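Local coordinates for Nrps/pks (Streptomyces albus, PDB 4OPF), which is a ketosynthase domain of thiolase-type fold in the oxazolomycin NRPS/PKS assembly line and probably handles the growing polyketide chain, at residues C93-Y97 against A241-H246; I292-A296 against V393-A397; G61-F67 against L83-L89. Residue numbers count along the deposited sequence, not the author numbering.

Contact 1: residues C93-Y97 against A241-H246; sequences CDAGY and AGDRVH
Two carboxylates, one from each side, organise the polar part of this contact and illustrate how a helix end can be tied to a loop. D94, with chi1 t, accepts from R244 and H246: its OD2 takes a His-carboxylate hydrogen bond from H246 NE2 at 2.8 Å, and also accepts from M14 N, while its OD1 forms a salt bridge with R244 NH1 at 2.9 Å, weak as a hydrogen bond. R244 (chi1 m, chi2 t, chi3 p) also donates from NH1 to D94 O at 2.8 Å, so the arginine binds both the side chain and a carbonyl in the helix's last turn. D243 takes a very short bond from Y97 OH to its OD1, 2.5 Å; its OD2 pairs with K233. Water bridges A95 O (2.6 Å) and R244 N (3.0 Å), close to the nearest CA pair, A95 to R244 at 6.4 Å. G96 (phi 87°) and G242 (phi 71°) each end a helix in a Schellman motif, after which Y97 and D243 run extended. Packing is slight: A241 CB lies 4.4 Å from Y97 OH. Helix 79-95 thus meets the connection from helix 235-241 to strand 247-256, with H246 against helix 338-352, D243 on strand 9-17 and A95 on strand 226-234.

Contact 2: residues I292-A296 against V393-A397; sequences IETNA and VSSFA
Strands 291-293 and 390-396 run parallel here, with one bridge, E293 to V393 (CA-CA 4.7 Å), both side chains on the same sheet face. S394 N donates to E293 O at 3.0 Å, and V393 CA adds a CA-H...O contact to E293 O at 3.4 Å. Beyond E293 the first chain leaves the sheet, and N295 OD1, at chi1 t, takes the place of a backbone acceptor, receiving F396 N at 2.9 Å. Water joins N295 ND2 (3.1 Å) to F396 O (2.6 Å), while N295 CB lies 3.7 Å from F396 CD2. On the shared face E293 CG meets V393 CG1 at 4.0 Å, the E293 carboxylate reaching on to K345. S394 OG hydrogen-bonds to H404 ND1. Nearby, S395 OG bonds weakly to the carbonyl of C160, within the family's TACSS nucleophile motif. N295 stands where elongating ketosynthases carry the first histidine of the HGTGT motif. An asparagine amide lacks the imidazole chemistry that this histidine lends to decarboxylative condensation, consistent with a ketosynthase that does not catalyse chain elongation.

Contact 3: residues G61-F67 against L83-L89; sequences GFDPGHF and LLLEETL
One side of a regular helix receives a loop through two phenylalanines and two waters, with no direct hydrogen bond between the segments. L83 opens the helical segment: F62, with chi1 m, brings CE1 to 3.8 Å from L83 N and 4.2 Å from L83 CB, and the CA atoms of F62 and L83 are 7.7 Å apart. L85 follows, its CB over the face of the F67 ring (chi1 m) in a CH-pi contact, 4.1 Å from the centroid; F67 CE1 approaches L85 O at 3.6 Å. E86 is the polar link. Water joins E86 OE1 to G61 O (2.9 Å each), another joins E86 OE2 to D63 N (2.8 Å each), and OE1 also forms salt bridges with R17 and R428. One turn on from L85, L89 CD2 lies 4.0 Å from both F67 CZ and H66 NE2. D63 OD1 accepts from H66 N at 3.2 Å, an Asx motif heading helical-phi/psi residues 64-66; its OD2 accepts from A427 N. Loop 61-67 thus packs on helix 79-95 together with C-terminal residues L426 to R429, while L85 also meets helix 138-147, L83 strand 226-234, and P64 helix 71-76.

In the fold
The three contacts follow one another along the chain: contact 3 closes before contact 1 opens, and contact 1 before contact 2. Contacts 1 and 3 share helix 79-95, contact 3 on its middle and contact 1 at its C-terminal end, their centres about 21 Å apart. The helix is thereby held to a loop of the N-terminal half and to the link leading into strand 247-256. Contact 2 lies on the other side of the chain's centre, about 28 Å from contact 1 and about 30 Å from contact 3 between centres, at adjacent strands of the large mixed sheet. Contacts 1 and 3 thus fix helix 79-95 towards the periphery of the fold, whereas contact 2 is buried beside C160 of the presumed active site.

Contact 1: residues C93-Y97 against A241-H246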
ATOM      1  N   CYS A  93      11.209 -13.057  18.385  1.00 27.70           N
ATOM      2  CA  CYS A  93      11.376 -13.823  19.637  1.00 30.65           C
ATOM      3  C   CYS A  93      10.089 -14.564  20.022  1.00 30.08           C
ATOM      4  O   CYS A  93      10.114 -15.763  20.305  1.00 28.10           O
ATOM      5  CB  CYS A  93      11.755 -12.900  20.785  1.00 31.17           C
ATOM      6  SG  CYS A  93      13.455 -12.299  20.496  1.00 36.40           S
ATOM      7  N   ASP A  94       8.982 -13.854  20.026  1.00 28.40           N
ATOM      8  CA  ASP A  94       7.706 -14.473  20.437  1.00 30.78           C
ATOM      9  C   ASP A  94       7.327 -15.638  19.507  1.00 30.80           C
ATOM     10  O   ASP A  94       6.781 -16.634  19.961  1.00 29.83           O
ATOM     11  CB  ASP A  94       6.587 -13.441  20.410  1.00 31.46           C
ATOM     12  CG  ASP A  94       5.212 -14.045  20.752  1.00 31.63           C
ATOM     13  OD1 ASP A  94       5.033 -14.431  21.918  1.00 32.66           O
ATOM     14  OD2 ASP A  94       4.336 -14.122  19.855  1.00 30.03           O
ATOM     15  N   ALA A  95       7.605 -15.497  18.202  1.00 29.09           N
ATOM     16  CA  ALA A  95       7.321 -16.525  17.196  1.00 28.35           C
ATOM     17  C   ALA A  95       8.273 -17.707  17.280  1.00 30.67           C
ATOM     18  O   ALA A  95       8.032 -18.746  16.668  1.00 29.77           O
ATOM     19  CB  ALA A  95       7.415 -15.946  15.781  1.00 26.30           C
ATOM     20  N   GLY A  96       9.368 -17.525  17.998  1.00 31.68           N
ATOM     21  CA  GLY A  96      10.368 -18.542  18.153  1.00 32.03           C
ATOM     22  C   GLY A  96      11.414 -18.552  17.056  1.00 32.31           C
ATOM     23  O   GLY A  96      12.099 -19.557  16.907  1.00 32.97           O
ATOM     24  N   TYR A  97      11.602 -17.448  16.334  1.00 29.89           N
ATOM     25  CA  TYR A  97      12.613 -17.384  15.252  1.00 32.11           C
ATOM     26  C   TYR A  97      13.719 -16.426  15.678  1.00 33.21           C
ATOM     27  O   TYR A  97      13.436 -15.315  16.128  1.00 34.50           O
ATOM     28  CB  TYR A  97      12.029 -16.886  13.907  1.00 31.05           C
ATOM     29  CG  TYR A  97      11.171 -17.883  13.223  1.00 33.47           C
ATOM     30  CD1 TYR A  97       9.811 -17.939  13.476  1.00 36.19           C
ATOM     31  CD2 TYR A  97      11.720 -18.811  12.351  1.00 36.01           C
ATOM     32  CE1 TYR A  97       9.004 -18.904  12.873  1.00 37.88           C
ATOM     33  CE2 TYR A  97      10.935 -19.773  11.716  1.00 37.27           C
ATOM     34  CZ  TYR A  97       9.581 -19.833  11.991  1.00 39.06           C
ATOM     35  OH  TYR A  97       8.812 -20.792  11.399  1.00 39.87           O
ATOM     36  N   ALA A 241       5.027 -26.072   9.591  1.00 42.58           N
ATOM     37  CA  ALA A 241       6.323 -25.811  10.206  1.00 42.24           C
ATOM     38  C   ALA A 241       6.311 -25.952  11.707  1.00 41.96           C
ATOM     39  O   ALA A 241       7.324 -25.756  12.339  1.00 42.45           O
ATOM     40  CB  ALA A 241       6.837 -24.430   9.822  1.00 42.33           C
ATOM     41  N   GLY A 242       5.170 -26.259  12.302  1.00 41.50           N
ATOM     42  CA  GLY A 242       5.071 -26.291  13.738  1.00 40.26           C
ATOM     43  C   GLY A 242       5.119 -24.921  14.406  1.00 38.61           C
ATOM     44  O   GLY A 242       5.487 -24.831  15.584  1.00 36.95           O
ATOM     45  N   ASP A 243       4.704 -23.866  13.697  1.00 35.03           N
ATOM     46  CA  ASP A 243       4.701 -22.541  14.308  1.00 35.20           C
ATOM     47  C   ASP A 243       3.654 -22.423  15.387  1.00 35.72           C
ATOM     48  O   ASP A 243       2.627 -23.079  15.347  1.00 35.37           O
ATOM     49  CB  ASP A 243       4.481 -21.438  13.264  1.00 34.39           C
ATOM     50  CG  ASP A 243       5.642 -21.321  12.278  1.00 38.20           C
ATOM     51  OD1 ASP A 243       6.828 -21.522  12.669  1.00 41.05           O
ATOM     52  OD2 ASP A 243       5.372 -21.049  11.090  1.00 38.64           O
ATOM     53  N   ARG A 244       3.873 -21.502  16.308  1.00 35.04           N
ATOM     54  CA  ARG A 244       2.811 -21.049  17.201  1.00 35.04           C
ATOM     55  C   ARG A 244       1.707 -20.376  16.352  1.00 34.66           C
ATOM     56  O   ARG A 244       1.995 -19.747  15.307  1.00 35.84           O
ATOM     57  CB  ARG A 244       3.396 -20.033  18.183  1.00 38.69           C
ATOM     58  CG  ARG A 244       4.670 -20.492  18.915  1.00 41.02           C
ATOM     59  CD  ARG A 244       5.132 -19.466  19.928  1.00 41.60           C
ATOM     60  NE  ARG A 244       4.280 -19.465  21.101  1.00 43.18           N
ATOM     61  CZ  ARG A 244       4.149 -18.466  21.953  1.00 43.86           C
ATOM     62  NH1 ARG A 244       4.783 -17.328  21.757  1.00 42.41           N
ATOM     63  NH2 ARG A 244       3.332 -18.596  22.997  1.00 44.87           N
ATOM     64  N   VAL A 245       0.447 -20.589  16.690  1.00 31.07           N
ATOM     65  CA  VAL A 245      -0.625 -19.912  16.028  1.00 30.18           C
ATOM     66  C   VAL A 245      -1.457 -19.302  17.113  1.00 30.29           C
ATOM     67  O   VAL A 245      -2.217 -20.000  17.758  1.00 30.54           O
ATOM     68  CB  VAL A 245      -1.510 -20.871  15.217  1.00 33.07           C
ATOM     69  CG1 VAL A 245      -2.667 -20.092  14.606  1.00 32.65           C
ATOM     70  CG2 VAL A 245      -0.715 -21.577  14.124  1.00 33.91           C
ATOM     71  N   HIS A 246      -1.359 -17.998  17.278  1.00 28.13           N
ATOM     72  CA  HIS A 246      -2.117 -17.251  18.264  1.00 28.84           C
ATOM     73  C   HIS A 246      -3.562 -16.995  17.869  1.00 29.13           C
ATOM     74  O   HIS A 246      -4.432 -16.914  18.714  1.00 30.24           O
ATOM     75  CB  HIS A 246      -1.484 -15.880  18.453  1.00 29.43           C
ATOM     76  CG  HIS A 246      -0.103 -15.912  19.025  1.00 31.67           C
ATOM     77  ND1 HIS A 246       0.226 -16.650  20.127  1.00 37.04           N
ATOM     78  CD2 HIS A 246       1.031 -15.289  18.643  1.00 35.17           C
ATOM     79  CE1 HIS A 246       1.504 -16.471  20.412  1.00 40.21           C
ATOM     80  NE2 HIS A 246       2.003 -15.617  19.546  1.00 35.68           N
TER
HETATM   81  O   HOH W   1       5.715 -19.275  15.644  1.00 30.08           O

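Contact 2: residues I292-A296 against V393-A397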
ATOM      1  N   ILE A 292     -16.981  -7.643  18.868  1.00 25.03           N
ATOM      2  CA  ILE A 292     -16.445  -6.635  17.988  1.00 24.96           C
ATOM      3  C   ILE A 292     -15.720  -5.559  18.821  1.00 24.65           C
ATOM      4  O   ILE A 292     -16.316  -4.924  19.694  1.00 24.70           O
ATOM      5  CB  ILE A 292     -17.557  -5.979  17.201  1.00 25.99           C
ATOM      6  CG1 ILE A 292     -18.327  -7.074  16.431  1.00 28.48           C
ATOM      7  CG2 ILE A 292     -17.043  -4.930  16.253  1.00 24.64           C
ATOM      8  CD1 ILE A 292     -19.458  -6.534  15.655  1.00 29.28           C
ATOM      9  N   GLU A 293     -14.437  -5.390  18.539  1.00 23.39           N
ATOM     10  CA  GLU A 293     -13.690  -4.212  18.932  1.00 23.10           C
ATOM     11  C   GLU A 293     -14.086  -3.074  17.961  1.00 23.58           C
ATOM     12  O   GLU A 293     -13.652  -3.021  16.816  1.00 22.11           O
ATOM     13  CB  GLU A 293     -12.201  -4.507  18.892  1.00 25.21           C
ATOM     14  CG  GLU A 293     -11.253  -3.283  19.031  1.00 28.00           C
ATOM     15  CD  GLU A 293     -11.158  -2.696  20.438  1.00 32.31           C
ATOM     16  OE1 GLU A 293     -11.679  -3.375  21.388  1.00 34.59           O
ATOM     17  OE2 GLU A 293     -10.570  -1.550  20.597  1.00 35.99           O
ATOM     18  N   THR A 294     -14.878  -2.147  18.466  1.00 23.60           N
ATOM     19  CA  THR A 294     -15.542  -1.136  17.695  1.00 24.29           C
ATOM     20  C   THR A 294     -14.563  -0.002  17.359  1.00 24.25           C
ATOM     21  O   THR A 294     -13.532   0.161  17.986  1.00 25.10           O
ATOM     22  CB  THR A 294     -16.713  -0.505  18.490  1.00 26.09           C
ATOM     23  OG1 THR A 294     -16.215   0.097  19.703  1.00 25.99           O
ATOM     24  CG2 THR A 294     -17.743  -1.540  18.855  1.00 26.16           C
ATOM     25  N   ASN A 295     -14.951   0.811  16.395  1.00 24.72           N
ATOM     26  CA  ASN A 295     -14.238   2.019  16.061  1.00 26.14           C
ATOM     27  C   ASN A 295     -14.212   3.011  17.192  1.00 27.46           C
ATOM     28  O   ASN A 295     -13.178   3.578  17.512  1.00 26.67           O
ATOM     29  CB  ASN A 295     -14.854   2.675  14.864  1.00 25.92           C
ATOM     30  CG  ASN A 295     -14.063   3.882  14.432  1.00 27.17           C
ATOM     31  OD1 ASN A 295     -12.865   3.802  14.238  1.00 27.01           O
ATOM     32  ND2 ASN A 295     -14.719   5.023  14.359  1.00 29.00           N
ATOM     33  N   ALA A 296     -15.363   3.232  17.788  1.00 27.08           N
ATOM     34  CA  ALA A 296     -15.452   4.013  19.003  1.00 30.87           C
ATOM     35  C   ALA A 296     -14.920   5.411  18.835  1.00 30.97           C
ATOM     36  O   ALA A 296     -13.972   5.828  19.476  1.00 32.01           O
ATOM     37  CB  ALA A 296     -14.755   3.282  20.151  1.00 31.46           C
ATOM     38  N   VAL A 393     -12.702  -6.412  14.281  1.00 22.61           N
ATOM     39  CA  VAL A 393     -12.063  -5.165  14.641  1.00 22.09           C
ATOM     40  C   VAL A 393     -12.329  -4.167  13.552  1.00 22.45           C
ATOM     41  O   VAL A 393     -12.152  -4.449  12.399  1.00 20.70           O
ATOM     42  CB  VAL A 393     -10.559  -5.309  14.772  1.00 24.64           C
ATOM     43  CG1 VAL A 393      -9.959  -4.004  15.319  1.00 25.92           C
ATOM     44  CG2 VAL A 393     -10.193  -6.382  15.759  1.00 26.39           C
ATOM     45  N   SER A 394     -12.748  -2.973  13.929  1.00 23.46           N
ATOM     46  CA  SER A 394     -13.071  -1.933  13.009  1.00 22.74           C
ATOM     47  C   SER A 394     -12.190  -0.751  13.216  1.00 24.38           C
ATOM     48  O   SER A 394     -11.875  -0.396  14.350  1.00 23.51           O
ATOM     49  CB  SER A 394     -14.477  -1.454  13.267  1.00 23.20           C
ATOM     50  OG  SER A 394     -15.395  -2.445  12.848  1.00 23.86           O
ATOM     51  N   SER A 395     -11.891  -0.059  12.129  1.00 22.39           N
ATOM     52  CA  SER A 395     -11.291   1.250  12.219  1.00 24.88           C
ATOM     53  C   SER A 395     -11.780   2.140  11.097  1.00 25.74           C
ATOM     54  O   SER A 395     -11.538   1.835   9.944  1.00 27.03           O
ATOM     55  CB  SER A 395      -9.764   1.079  12.136  1.00 28.63           C
ATOM     56  OG  SER A 395      -9.153   2.314  12.399  1.00 37.31           O
ATOM     57  N   PHE A 396     -12.481   3.227  11.427  1.00 24.59           N
ATOM     58  CA  PHE A 396     -13.128   4.084  10.476  1.00 26.98           C
ATOM     59  C   PHE A 396     -12.536   5.464  10.715  1.00 31.32           C
ATOM     60  O   PHE A 396     -12.796   6.081  11.723  1.00 35.51           O
ATOM     61  CB  PHE A 396     -14.607   4.141  10.700  1.00 25.93           C
ATOM     62  CG  PHE A 396     -15.320   2.816  10.758  1.00 25.14           C
ATOM     63  CD1 PHE A 396     -14.910   1.709  10.051  1.00 25.84           C
ATOM     64  CD2 PHE A 396     -16.454   2.715  11.502  1.00 26.92           C
ATOM     65  CE1 PHE A 396     -15.626   0.533  10.083  1.00 26.41           C
ATOM     66  CE2 PHE A 396     -17.164   1.556  11.557  1.00 26.48           C
ATOM     67  CZ  PHE A 396     -16.765   0.458  10.863  1.00 26.65           C
ATOM     68  N   ALA A 397     -11.673   5.913   9.824  1.00 33.26           N
ATOM     69  CA  ALA A 397     -10.895   7.124  10.005  1.00 34.14           C
ATOM     70  C   ALA A 397     -11.606   8.318   9.433  1.00 37.99           C
ATOM     71  O   ALA A 397     -12.246   8.223   8.417  1.00 37.96           O
ATOM     72  CB  ALA A 397      -9.553   6.942   9.330  1.00 34.02           C
TER
HETATM   73  O   HOH W   2     -13.303   7.715  13.704  1.00 42.70           O

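Contact 3: residues G61-F67 against L83-L89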
ATOM      1  N   GLY A  61      15.027   4.931  26.679  1.00 67.05           N
ATOM      2  CA  GLY A  61      16.077   4.946  25.679  1.00 63.29           C
ATOM      3  C   GLY A  61      16.091   3.684  24.818  1.00 58.48           C
ATOM      4  O   GLY A  61      15.119   2.889  24.778  1.00 51.67           O
ATOM      5  N   PHE A  62      17.203   3.501  24.128  1.00 50.80           N
ATOM      6  CA  PHE A  62      17.293   2.513  23.077  1.00 48.50           C
ATOM      7  C   PHE A  62      18.676   1.924  23.159  1.00 46.58           C
ATOM      8  O   PHE A  62      19.545   2.469  23.860  1.00 46.30           O
ATOM      9  CB  PHE A  62      17.049   3.185  21.717  1.00 49.38           C
ATOM     10  CG  PHE A  62      15.660   3.825  21.563  1.00 49.13           C
ATOM     11  CD1 PHE A  62      14.506   3.032  21.390  1.00 46.61           C
ATOM     12  CD2 PHE A  62      15.504   5.219  21.585  1.00 51.62           C
ATOM     13  CE1 PHE A  62      13.243   3.607  21.242  1.00 45.11           C
ATOM     14  CE2 PHE A  62      14.224   5.796  21.464  1.00 51.31           C
ATOM     15  CZ  PHE A  62      13.101   4.991  21.275  1.00 46.16           C
ATOM     16  N   ASP A  63      18.877   0.810  22.469  1.00 45.40           N
ATOM     17  CA  ASP A  63      20.206   0.186  22.314  1.00 47.43           C
ATOM     18  C   ASP A  63      20.629   0.179  20.839  1.00 43.65           C
ATOM     19  O   ASP A  63      20.494  -0.826  20.175  1.00 40.88           O
ATOM     20  CB  ASP A  63      20.175  -1.238  22.839  1.00 50.29           C
ATOM     21  CG  ASP A  63      21.565  -1.864  22.925  1.00 55.99           C
ATOM     22  OD1 ASP A  63      22.499  -1.381  22.241  1.00 58.31           O
ATOM     23  OD2 ASP A  63      21.709  -2.858  23.682  1.00 60.21           O
ATOM     24  N   PRO A  64      21.136   1.302  20.325  1.00 44.32           N
ATOM     25  CA  PRO A  64      21.529   1.414  18.906  1.00 45.33           C
ATOM     26  C   PRO A  64      22.532   0.336  18.497  1.00 43.02           C
ATOM     27  O   PRO A  64      22.435  -0.179  17.369  1.00 38.48           O
ATOM     28  CB  PRO A  64      22.236   2.777  18.822  1.00 50.20           C
ATOM     29  CG  PRO A  64      21.815   3.515  20.049  1.00 50.62           C
ATOM     30  CD  PRO A  64      21.595   2.458  21.105  1.00 49.61           C
ATOM     31  N   GLY A  65      23.479   0.054  19.394  1.00 41.89           N
ATOM     32  CA  GLY A  65      24.566  -0.903  19.156  1.00 44.63           C
ATOM     33  C   GLY A  65      24.066  -2.274  18.715  1.00 45.69           C
ATOM     34  O   GLY A  65      24.583  -2.888  17.769  1.00 44.59           O
ATOM     35  N   HIS A  66      23.007  -2.728  19.369  1.00 46.02           N
ATOM     36  CA  HIS A  66      22.430  -4.012  19.060  1.00 45.14           C
ATOM     37  C   HIS A  66      21.955  -4.020  17.645  1.00 42.70           C
ATOM     38  O   HIS A  66      22.040  -5.027  16.949  1.00 44.03           O
ATOM     39  CB  HIS A  66      21.295  -4.327  19.999  1.00 49.32           C
ATOM     40  CG  HIS A  66      20.890  -5.764  19.976  1.00 54.63           C
ATOM     41  ND1 HIS A  66      21.334  -6.671  20.916  1.00 54.47           N
ATOM     42  CD2 HIS A  66      20.098  -6.455  19.120  1.00 51.82           C
ATOM     43  CE1 HIS A  66      20.816  -7.857  20.648  1.00 56.15           C
ATOM     44  NE2 HIS A  66      20.071  -7.756  19.558  1.00 54.18           N
ATOM     45  N   PHE A  67      21.516  -2.871  17.168  1.00 37.63           N
ATOM     46  CA  PHE A  67      21.070  -2.765  15.782  1.00 35.43           C
ATOM     47  C   PHE A  67      22.095  -2.227  14.816  1.00 35.39           C
ATOM     48  O   PHE A  67      21.728  -1.764  13.721  1.00 36.26           O
ATOM     49  CB  PHE A  67      19.741  -1.956  15.755  1.00 35.97           C
ATOM     50  CG  PHE A  67      18.659  -2.613  16.561  1.00 33.92           C
ATOM     51  CD1 PHE A  67      17.905  -3.611  15.999  1.00 34.07           C
ATOM     52  CD2 PHE A  67      18.510  -2.347  17.907  1.00 33.77           C
ATOM     53  CE1 PHE A  67      16.960  -4.273  16.767  1.00 33.06           C
ATOM     54  CE2 PHE A  67      17.604  -3.023  18.684  1.00 35.15           C
ATOM     55  CZ  PHE A  67      16.800  -3.983  18.102  1.00 31.97           C
ATOM     56  N   LEU A  83      11.978   2.288  17.959  1.00 25.56           N
ATOM     57  CA  LEU A  83      11.035   1.488  18.679  1.00 25.61           C
ATOM     58  C   LEU A  83      10.531   0.310  17.859  1.00 24.71           C
ATOM     59  O   LEU A  83      10.342  -0.768  18.395  1.00 24.41           O
ATOM     60  CB  LEU A  83       9.861   2.371  19.061  1.00 27.96           C
ATOM     61  CG  LEU A  83       8.754   1.801  19.914  1.00 29.58           C
ATOM     62  CD1 LEU A  83       9.294   1.247  21.186  1.00 30.92           C
ATOM     63  CD2 LEU A  83       7.710   2.883  20.210  1.00 31.16           C
ATOM     64  N   LEU A  84      10.251   0.526  16.582  1.00 23.91           N
ATOM     65  CA  LEU A  84       9.845  -0.558  15.691  1.00 24.06           C
ATOM     66  C   LEU A  84      10.920  -1.633  15.556  1.00 24.63           C
ATOM     67  O   LEU A  84      10.608  -2.818  15.441  1.00 24.38           O
ATOM     68  CB  LEU A  84       9.552  -0.042  14.296  1.00 24.52           C
ATOM     69  CG  LEU A  84       8.156   0.479  14.112  1.00 27.87           C
ATOM     70  CD1 LEU A  84       8.090   1.023  12.689  1.00 27.94           C
ATOM     71  CD2 LEU A  84       7.088  -0.615  14.286  1.00 28.39           C
ATOM     72  N   LEU A  85      12.188  -1.225  15.502  1.00 24.28           N
ATOM     73  CA  LEU A  85      13.275  -2.211  15.448  1.00 26.53           C
ATOM     74  C   LEU A  85      13.250  -3.163  16.676  1.00 26.07           C
ATOM     75  O   LEU A  85      13.339  -4.383  16.527  1.00 23.76           O
ATOM     76  CB  LEU A  85      14.654  -1.516  15.373  1.00 26.85           C
ATOM     77  CG  LEU A  85      14.974  -0.942  13.987  1.00 27.86           C
ATOM     78  CD1 LEU A  85      16.164  -0.010  14.074  1.00 30.30           C
ATOM     79  CD2 LEU A  85      15.319  -2.077  13.039  1.00 29.68           C
ATOM     80  N   GLU A  86      13.105  -2.586  17.855  1.00 25.99           N
ATOM     81  CA  GLU A  86      12.998  -3.386  19.089  1.00 28.62           C
ATOM     82  C   GLU A  86      11.793  -4.274  19.040  1.00 26.34           C
ATOM     83  O   GLU A  86      11.888  -5.462  19.330  1.00 26.13           O
ATOM     84  CB  GLU A  86      12.838  -2.555  20.371  1.00 30.80           C
ATOM     85  CG  GLU A  86      14.039  -1.867  20.860  1.00 36.88           C
ATOM     86  CD  GLU A  86      13.883  -1.255  22.267  1.00 39.06           C
ATOM     87  OE1 GLU A  86      12.799  -1.341  22.923  1.00 40.97           O
ATOM     88  OE2 GLU A  86      14.890  -0.652  22.721  1.00 43.37           O
ATOM     89  N   GLU A  87      10.652  -3.690  18.770  1.00 25.43           N
ATOM     90  CA  GLU A  87       9.433  -4.498  18.830  1.00 27.14           C
ATOM     91  C   GLU A  87       9.373  -5.560  17.752  1.00 25.37           C
ATOM     92  O   GLU A  87       8.766  -6.593  17.961  1.00 25.14           O
ATOM     93  CB  GLU A  87       8.201  -3.649  18.753  1.00 28.60           C
ATOM     94  CG  GLU A  87       8.010  -2.836  20.000  1.00 34.12           C
ATOM     95  CD  GLU A  87       7.796  -3.711  21.250  1.00 36.64           C
ATOM     96  OE1 GLU A  87       7.132  -4.800  21.218  1.00 39.61           O
ATOM     97  OE2 GLU A  87       8.321  -3.287  22.273  1.00 38.48           O
ATOM     98  N   THR A  88       9.948  -5.303  16.578  1.00 24.06           N
ATOM     99  CA  THR A  88       9.994  -6.339  15.541  1.00 22.52           C
ATOM    100  C   THR A  88      10.898  -7.467  16.034  1.00 22.82           C
ATOM    101  O   THR A  88      10.520  -8.632  15.903  1.00 22.55           O
ATOM    102  CB  THR A  88      10.446  -5.774  14.202  1.00 23.15           C
ATOM    103  OG1 THR A  88       9.525  -4.744  13.800  1.00 21.45           O
ATOM    104  CG2 THR A  88      10.569  -6.881  13.153  1.00 23.15           C
ATOM    105  N   LEU A  89      12.065  -7.142  16.593  1.00 22.38           N
ATOM    106  CA  LEU A  89      12.895  -8.155  17.196  1.00 24.01           C
ATOM    107  C   LEU A  89      12.105  -8.973  18.228  1.00 24.84           C
ATOM    108  O   LEU A  89      12.199 -10.201  18.229  1.00 24.02           O
ATOM    109  CB  LEU A  89      14.129  -7.568  17.832  1.00 26.12           C
ATOM    110  CG  LEU A  89      15.015  -8.557  18.581  1.00 28.00           C
ATOM    111  CD1 LEU A  89      15.589  -9.650  17.669  1.00 30.08           C
ATOM    112  CD2 LEU A  89      16.099  -7.782  19.255  1.00 28.29           C
TER
HETATM  113  O   HOH W   3      12.851   1.251  24.157  1.00 43.97           O
HETATM  114  O   HOH W   4      16.767   0.055  20.740  1.00 51.08           O